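Local coordinates for protein DNA fragmentation factor 40 KDA subunit (Mus musculus, PDB 1V0D) that cuts chromosomal DNA as a nuclease during apoptosis, bringing about DNA fragmentation and chromatin condensation, at residues N154-L159 with N245-R250; H263-K268 with Y291-T296. All coordinates share one frame; numbering follows the deposited sequence.

Contact 1 (N154-L159 with N245-R250); sequences NKSGYL and NPYGNR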
loop_
_atom_site.group_PDB
_atom_site.type_symbol
_atom_site.label_atom_id
_atom_site.label_comp_id
_atom_site.label_asym_id
_atom_site.label_seq_id
_atom_site.Cartn_x
_atom_site.Cartn_y
_atom_site.Cartn_z
ATOM N N ASN A 154 9.292 -22.187 2.548
ATOM C CA ASN A 154 10.415 -21.316 2.857
ATOM C C ASN A 154 10.094 -19.835 2.680
ATOM O O ASN A 154 9.268 -19.474 1.847
ATOM C CB ASN A 154 11.590 -21.703 1.952
ATOM C CG ASN A 154 12.890 -21.071 2.390
ATOM O OD1 ASN A 154 13.912 -21.154 1.696
ATOM N ND2 ASN A 154 12.866 -20.434 3.559
ATOM N N LYS A 155 10.748 -18.980 3.462
ATOM C CA LYS A 155 10.537 -17.538 3.350
ATOM C C LYS A 155 11.126 -16.987 2.042
ATOM O O LYS A 155 10.410 -16.380 1.233
ATOM C CB LYS A 155 11.168 -16.805 4.534
ATOM C CG LYS A 155 10.417 -16.950 5.847
ATOM C CD LYS A 155 11.077 -16.118 6.934
ATOM C CE LYS A 155 10.381 -16.289 8.264
ATOM N NZ LYS A 155 11.170 -15.663 9.360
ATOM N N SER A 156 12.428 -17.189 1.841
ATOM C CA SER A 156 13.091 -16.723 0.624
ATOM C C SER A 156 12.251 -17.138 -0.563
ATOM O O SER A 156 12.039 -16.365 -1.492
ATOM C CB SER A 156 14.483 -17.347 0.478
ATOM O OG SER A 156 15.394 -16.808 1.418
ATOM N N GLY A 157 11.770 -18.373 -0.511
ATOM C CA GLY A 157 10.971 -18.905 -1.593
ATOM C C GLY A 157 9.744 -18.088 -1.886
ATOM O O GLY A 157 9.427 -17.838 -3.043
ATOM N N TYR A 158 9.039 -17.669 -0.846
ATOM C CA TYR A 158 7.839 -16.887 -1.063
ATOM C C TYR A 158 8.202 -15.533 -1.655
ATOM O O TYR A 158 7.631 -15.127 -2.668
ATOM C CB TYR A 158 7.062 -16.688 0.239
ATOM C CG TYR A 158 5.905 -15.732 0.066
ATOM C CD1 TYR A 158 4.795 -16.075 -0.709
ATOM C CD2 TYR A 158 5.950 -14.449 0.615
ATOM C CE1 TYR A 158 3.760 -15.153 -0.937
ATOM C CE2 TYR A 158 4.923 -13.526 0.393
ATOM C CZ TYR A 158 3.840 -13.884 -0.380
ATOM O OH TYR A 158 2.848 -12.967 -0.594
ATOM N N LEU A 159 9.148 -14.836 -1.024
ATOM C CA LEU A 159 9.582 -13.526 -1.504
ATOM C C LEU A 159 10.107 -13.592 -2.940
ATOM O O LEU A 159 9.927 -12.662 -3.727
ATOM C CB LEU A 159 10.640 -12.955 -0.565
ATOM C CG LEU A 159 10.155 -11.797 0.316
ATOM C CD1 LEU A 159 8.724 -12.013 0.773
ATOM C CD2 LEU A 159 11.067 -11.668 1.510
ATOM N N ASN A 245 12.716 -5.366 6.679
ATOM C CA ASN A 245 13.149 -6.752 6.581
ATOM C C ASN A 245 11.913 -7.630 6.557
ATOM O O ASN A 245 11.453 -8.116 7.590
ATOM C CB ASN A 245 14.055 -7.129 7.755
ATOM C CG ASN A 245 14.734 -8.483 7.556
ATOM O OD1 ASN A 245 15.861 -8.697 8.010
ATOM N ND2 ASN A 245 14.046 -9.405 6.884
ATOM N N PRO A 246 11.359 -7.852 5.359
ATOM C CA PRO A 246 10.158 -8.679 5.201
ATOM C C PRO A 246 10.300 -10.094 5.756
ATOM O O PRO A 246 9.310 -10.796 5.914
ATOM C CB PRO A 246 9.938 -8.670 3.690
ATOM C CG PRO A 246 11.341 -8.587 3.159
ATOM C CD PRO A 246 11.955 -7.534 4.050
ATOM N N TYR A 247 11.525 -10.508 6.058
ATOM C CA TYR A 247 11.748 -11.858 6.561
ATOM C C TYR A 247 11.509 -12.104 8.043
ATOM O O TYR A 247 11.420 -13.264 8.459
ATOM C CB TYR A 247 13.172 -12.331 6.264
ATOM C CG TYR A 247 13.476 -12.577 4.818
ATOM C CD1 TYR A 247 13.881 -11.534 3.986
ATOM C CD2 TYR A 247 13.399 -13.860 4.282
ATOM C CE1 TYR A 247 14.211 -11.757 2.655
ATOM C CE2 TYR A 247 13.728 -14.097 2.948
ATOM C CZ TYR A 247 14.134 -13.035 2.145
ATOM O OH TYR A 247 14.471 -13.249 0.835
ATOM N N GLY A 248 11.402 -11.064 8.855
ATOM C CA GLY A 248 11.242 -11.358 10.267
ATOM C C GLY A 248 9.926 -11.044 10.928
ATOM O O GLY A 248 9.893 -10.831 12.141
ATOM N N ASN A 249 8.832 -11.072 10.179
ATOM C CA ASN A 249 7.568 -10.690 10.777
ATOM C C ASN A 249 6.476 -10.795 9.713
ATOM O O ASN A 249 6.707 -10.476 8.546
ATOM C CB ASN A 249 7.747 -9.250 11.251
ATOM C CG ASN A 249 6.549 -8.690 11.920
ATOM O OD1 ASN A 249 5.457 -8.679 11.360
ATOM N ND2 ASN A 249 6.744 -8.181 13.132
ATOM N N ARG A 250 5.290 -11.246 10.107
ATOM C CA ARG A 250 4.181 -11.378 9.169
ATOM C C ARG A 250 3.760 -10.016 8.640
ATOM O O ARG A 250 3.619 -9.821 7.438
ATOM C CB ARG A 250 2.981 -12.043 9.841
ATOM C CG ARG A 250 1.745 -11.981 8.987
ATOM C CD ARG A 250 0.524 -12.573 9.648
ATOM N NE ARG A 250 -0.629 -12.376 8.775
ATOM C CZ ARG A 250 -1.475 -11.352 8.865
ATOM N NH1 ARG A 250 -1.318 -10.424 9.812
ATOM N NH2 ARG A 250 -2.448 -11.228 7.969
#
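Tyr247 reaches out of the 245-250 loop and lays its ring against the first turn of the helix that begins at Lys155, meeting Lys155, Ser156 and Leu159. One ring face receives Leu159: its CD2 methyl stands over the face, 3.6 Å from the ring centroid and 22° from the ring normal, in a CH-pi contact shifted toward CE1 and CZ. The same methyl also touches Pro246, with CD2 lying 3.5 Å from the proline CG, so a single leucine branch is packed against two consecutive loop residues. Lys155 slides past Tyr247 in the opposite direction. Its CB lies 3.7 Å from CD2 of the ring, and from there the extended chain passes the tyrosine to reach the loop backbone. Extension beyond CG brings NZ to the carbonyl of Tyr247, where NZ and Tyr247 O form a hydrogen bond of 2.6 Å, nearly collinear with the C=O bond at 178°. The buried ammonium group also has a salt bridge to Asp141, a hydrogen bond to Ala135 O and a cation-pi contact with Trp144, a setting that would favour its charged form. Toward the phenol end, Ser156 OG comes within 3.5 Å of Tyr247 CE2, but its hydrogen bond goes to Glu136. The Tyr247 hydroxyl is bonded to the backbone at Phe210 O and Arg212 N, which holds the far end of the ring in place. Together these contacts join the start of helix 155-175, with Asn154 at its N-cap position, to the connection between strand 243-244 and helix 250-255. That connection begins shortly after the zinc ligand His242, and Asn249 closes it as the N-cap of helix 250-255.

Contact 2 (H263-K268 with Y291-T296); sequences HIIEKK and YSLLFT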
loop_
_atom_site.group_PDB
_atom_site.type_symbol
_atom_site.label_atom_id
_atom_site.label_comp_id
_atom_site.label_asym_id
_atom_site.label_seq_id
_atom_site.Cartn_x
_atom_site.Cartn_y
_atom_site.Cartn_z
ATOM N N HIS A 263 9.987 2.123 -11.991
ATOM C CA HIS A 263 10.754 2.346 -13.215
ATOM C C HIS A 263 11.203 3.811 -13.288
ATOM O O HIS A 263 10.365 4.720 -13.239
ATOM C CB HIS A 263 9.905 2.049 -14.455
ATOM C CG HIS A 263 9.577 0.600 -14.650
ATOM N ND1 HIS A 263 8.643 -0.065 -13.885
ATOM C CD2 HIS A 263 10.041 -0.306 -15.546
ATOM C CE1 HIS A 263 8.545 -1.315 -14.304
ATOM N NE2 HIS A 263 9.382 -1.486 -15.311
ATOM N N ILE A 264 12.508 4.043 -13.413
ATOM C CA ILE A 264 13.018 5.401 -13.505
ATOM C C ILE A 264 12.496 6.031 -14.789
ATOM O O ILE A 264 11.979 7.144 -14.781
ATOM C CB ILE A 264 14.542 5.423 -13.502
ATOM C CG1 ILE A 264 15.059 4.665 -12.268
ATOM C CG2 ILE A 264 15.033 6.873 -13.486
ATOM C CD1 ILE A 264 16.567 4.601 -12.158
ATOM N N ILE A 265 12.650 5.330 -15.904
ATOM C CA ILE A 265 12.111 5.810 -17.165
ATOM C C ILE A 265 10.780 5.056 -17.174
ATOM O O ILE A 265 10.752 3.833 -17.349
ATOM C CB ILE A 265 12.975 5.369 -18.365
ATOM C CG1 ILE A 265 14.389 5.942 -18.232
ATOM C CG2 ILE A 265 12.349 5.840 -19.664
ATOM C CD1 ILE A 265 15.284 5.636 -19.421
ATOM N N GLU A 266 9.689 5.783 -16.942
ATOM C CA GLU A 266 8.354 5.196 -16.866
ATOM C C GLU A 266 8.097 4.194 -17.970
ATOM O O GLU A 266 8.311 4.477 -19.149
ATOM C CB GLU A 266 7.312 6.297 -16.893
ATOM C CG GLU A 266 7.444 7.259 -15.744
ATOM C CD GLU A 266 6.395 8.349 -15.788
ATOM O OE1 GLU A 266 6.466 9.209 -16.693
ATOM O OE2 GLU A 266 5.492 8.341 -14.918
ATOM N N LYS A 267 7.614 3.019 -17.593
ATOM C CA LYS A 267 7.395 1.996 -18.588
ATOM C C LYS A 267 6.138 2.172 -19.411
ATOM O O LYS A 267 6.171 2.028 -20.633
ATOM C CB LYS A 267 7.395 0.613 -17.936
ATOM C CG LYS A 267 6.031 0.033 -17.735
ATOM C CD LYS A 267 6.092 -1.360 -17.180
ATOM C CE LYS A 267 4.681 -1.850 -16.909
ATOM N NZ LYS A 267 4.677 -3.178 -16.252
ATOM N N LYS A 268 5.028 2.482 -18.759
ATOM C CA LYS A 268 3.778 2.638 -19.494
ATOM C C LYS A 268 3.770 3.969 -20.223
ATOM O O LYS A 268 3.426 4.059 -21.394
ATOM C CB LYS A 268 2.594 2.558 -18.530
ATOM C CG LYS A 268 1.251 2.251 -19.190
ATOM C CD LYS A 268 0.230 1.835 -18.121
ATOM C CE LYS A 268 -0.984 1.105 -18.705
ATOM N NZ LYS A 268 -1.707 0.329 -17.640
ATOM N N TYR A 291 14.532 -4.472 -22.809
ATOM C CA TYR A 291 14.444 -5.499 -21.791
ATOM C C TYR A 291 14.995 -4.882 -20.499
ATOM O O TYR A 291 14.326 -4.872 -19.466
ATOM C CB TYR A 291 15.279 -6.708 -22.206
ATOM C CG TYR A 291 15.353 -7.784 -21.163
ATOM C CD1 TYR A 291 14.304 -8.682 -20.983
ATOM C CD2 TYR A 291 16.472 -7.900 -20.341
ATOM C CE1 TYR A 291 14.372 -9.680 -20.006
ATOM C CE2 TYR A 291 16.551 -8.884 -19.365
ATOM C CZ TYR A 291 15.498 -9.772 -19.204
ATOM O OH TYR A 291 15.577 -10.749 -18.238
ATOM N N SER A 292 16.213 -4.362 -20.565
ATOM C CA SER A 292 16.836 -3.728 -19.409
ATOM C C SER A 292 15.871 -2.772 -18.751
ATOM O O SER A 292 15.623 -2.833 -17.545
ATOM C CB SER A 292 18.052 -2.925 -19.840
ATOM O OG SER A 292 19.018 -3.771 -20.428
ATOM N N LEU A 293 15.341 -1.875 -19.572
ATOM C CA LEU A 293 14.412 -0.853 -19.115
ATOM C C LEU A 293 13.165 -1.411 -18.458
ATOM O O LEU A 293 12.733 -0.927 -17.411
ATOM C CB LEU A 293 14.004 0.046 -20.296
ATOM C CG LEU A 293 14.802 1.335 -20.593
ATOM C CD1 LEU A 293 16.203 1.277 -20.005
ATOM C CD2 LEU A 293 14.859 1.552 -22.089
ATOM N N LEU A 294 12.598 -2.443 -19.068
ATOM C CA LEU A 294 11.356 -3.021 -18.577
ATOM C C LEU A 294 11.435 -3.976 -17.400
ATOM O O LEU A 294 10.540 -3.977 -16.564
ATOM C CB LEU A 294 10.629 -3.714 -19.745
ATOM C CG LEU A 294 10.201 -2.820 -20.918
ATOM C CD1 LEU A 294 10.050 -3.599 -22.191
ATOM C CD2 LEU A 294 8.906 -2.150 -20.580
ATOM N N PHE A 295 12.504 -4.762 -17.293
ATOM C CA PHE A 295 12.552 -5.765 -16.222
ATOM C C PHE A 295 13.776 -5.856 -15.334
ATOM O O PHE A 295 13.823 -6.721 -14.465
ATOM C CB PHE A 295 12.352 -7.163 -16.826
ATOM C CG PHE A 295 11.321 -7.225 -17.927
ATOM C CD1 PHE A 295 11.714 -7.417 -19.249
ATOM C CD2 PHE A 295 9.954 -7.116 -17.636
ATOM C CE1 PHE A 295 10.760 -7.506 -20.275
ATOM C CE2 PHE A 295 8.992 -7.202 -18.646
ATOM C CZ PHE A 295 9.394 -7.399 -19.971
ATOM N N THR A 296 14.757 -4.989 -15.533
ATOM C CA THR A 296 16.006 -5.073 -14.776
ATOM C C THR A 296 16.214 -3.966 -13.760
ATOM O O THR A 296 15.618 -2.895 -13.861
ATOM C CB THR A 296 17.190 -5.080 -15.763
ATOM O OG1 THR A 296 17.017 -6.165 -16.676
ATOM C CG2 THR A 296 18.516 -5.253 -15.048
#
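The imidazole of His263 meets the C-terminal turn of helix 287-295 with its edge, where the carbonyls of Leu293 and Leu294 lie. From CB, which heads toward that helix, a first torsion of -69° puts CG anti to the carbonyl carbon, beside the backbone N. Beyond CG the two sides of the ring diverge. CD2 approaches Leu293 O at 3.3 Å, near the ring plane; that oxygen accepts its hydrogen bond from Asn299 ND2. At the tip, NE2 donates to Leu294 O over 3.0 Å with an N-H...O angle of 157°. The oxygen lies close to the imidazole plane, but the donor stands 37° out of the carbonyl plane. CE1 lies further off, 4.0 Å from Leu294 O. One ring face carries CB of Lys267, 3.7 Å above the plane and displaced toward the rim, and Tyr170 of helix 155-175 meets the imidazole edge-to-face. Lys267 CB in turn lies 4.1 Å from Leu294 CD2, while the lysine's extended chain leads its NZ away to a salt bridge with Glu173. Ile265 adds a looser apolar contact, its CD1 facing CG of Leu293 at 4.5 Å. Thus the end of strand 260-263 and the start of helix 267-281 are packed on the last turn of helix 287-295. The histidine directly follows Asp262, and its side chain is about 5 Å from the ion, beside the metal site of this nuclease, whose magnesium is bound by Asp262 and His308. Because the NE2 hydrogen is committed to a helix-end carbonyl, ring rotation is restrained, consistent with a second-shell backbone group that orients the imidazole beside the magnesium. As in other His-Me finger nucleases, this histidine is probably the general base, with ND1 the nitrogen not used in the bond to Leu294 O.

Both contacts belong to the nuclease family region and follow one another along the chain, contact 1 closing before contact 2 opens. Their centres are 26 Å apart, on opposite sides of the chain's centre, with nearest atoms about 13 Å apart and no direct touch. Helix 155-175 connects them: contact 1 is built on its first turn, whereas Tyr170 and Val174 near its other end pack against residues of contact 2. The helix therefore spans from the loop after the zinc ligand His242 to the surroundings of the magnesium site. At the edge of contact 1, Arg250 NH2 hydrogen-bonds to Ala306 O of the second subunit, just before the zinc ligand Cys307.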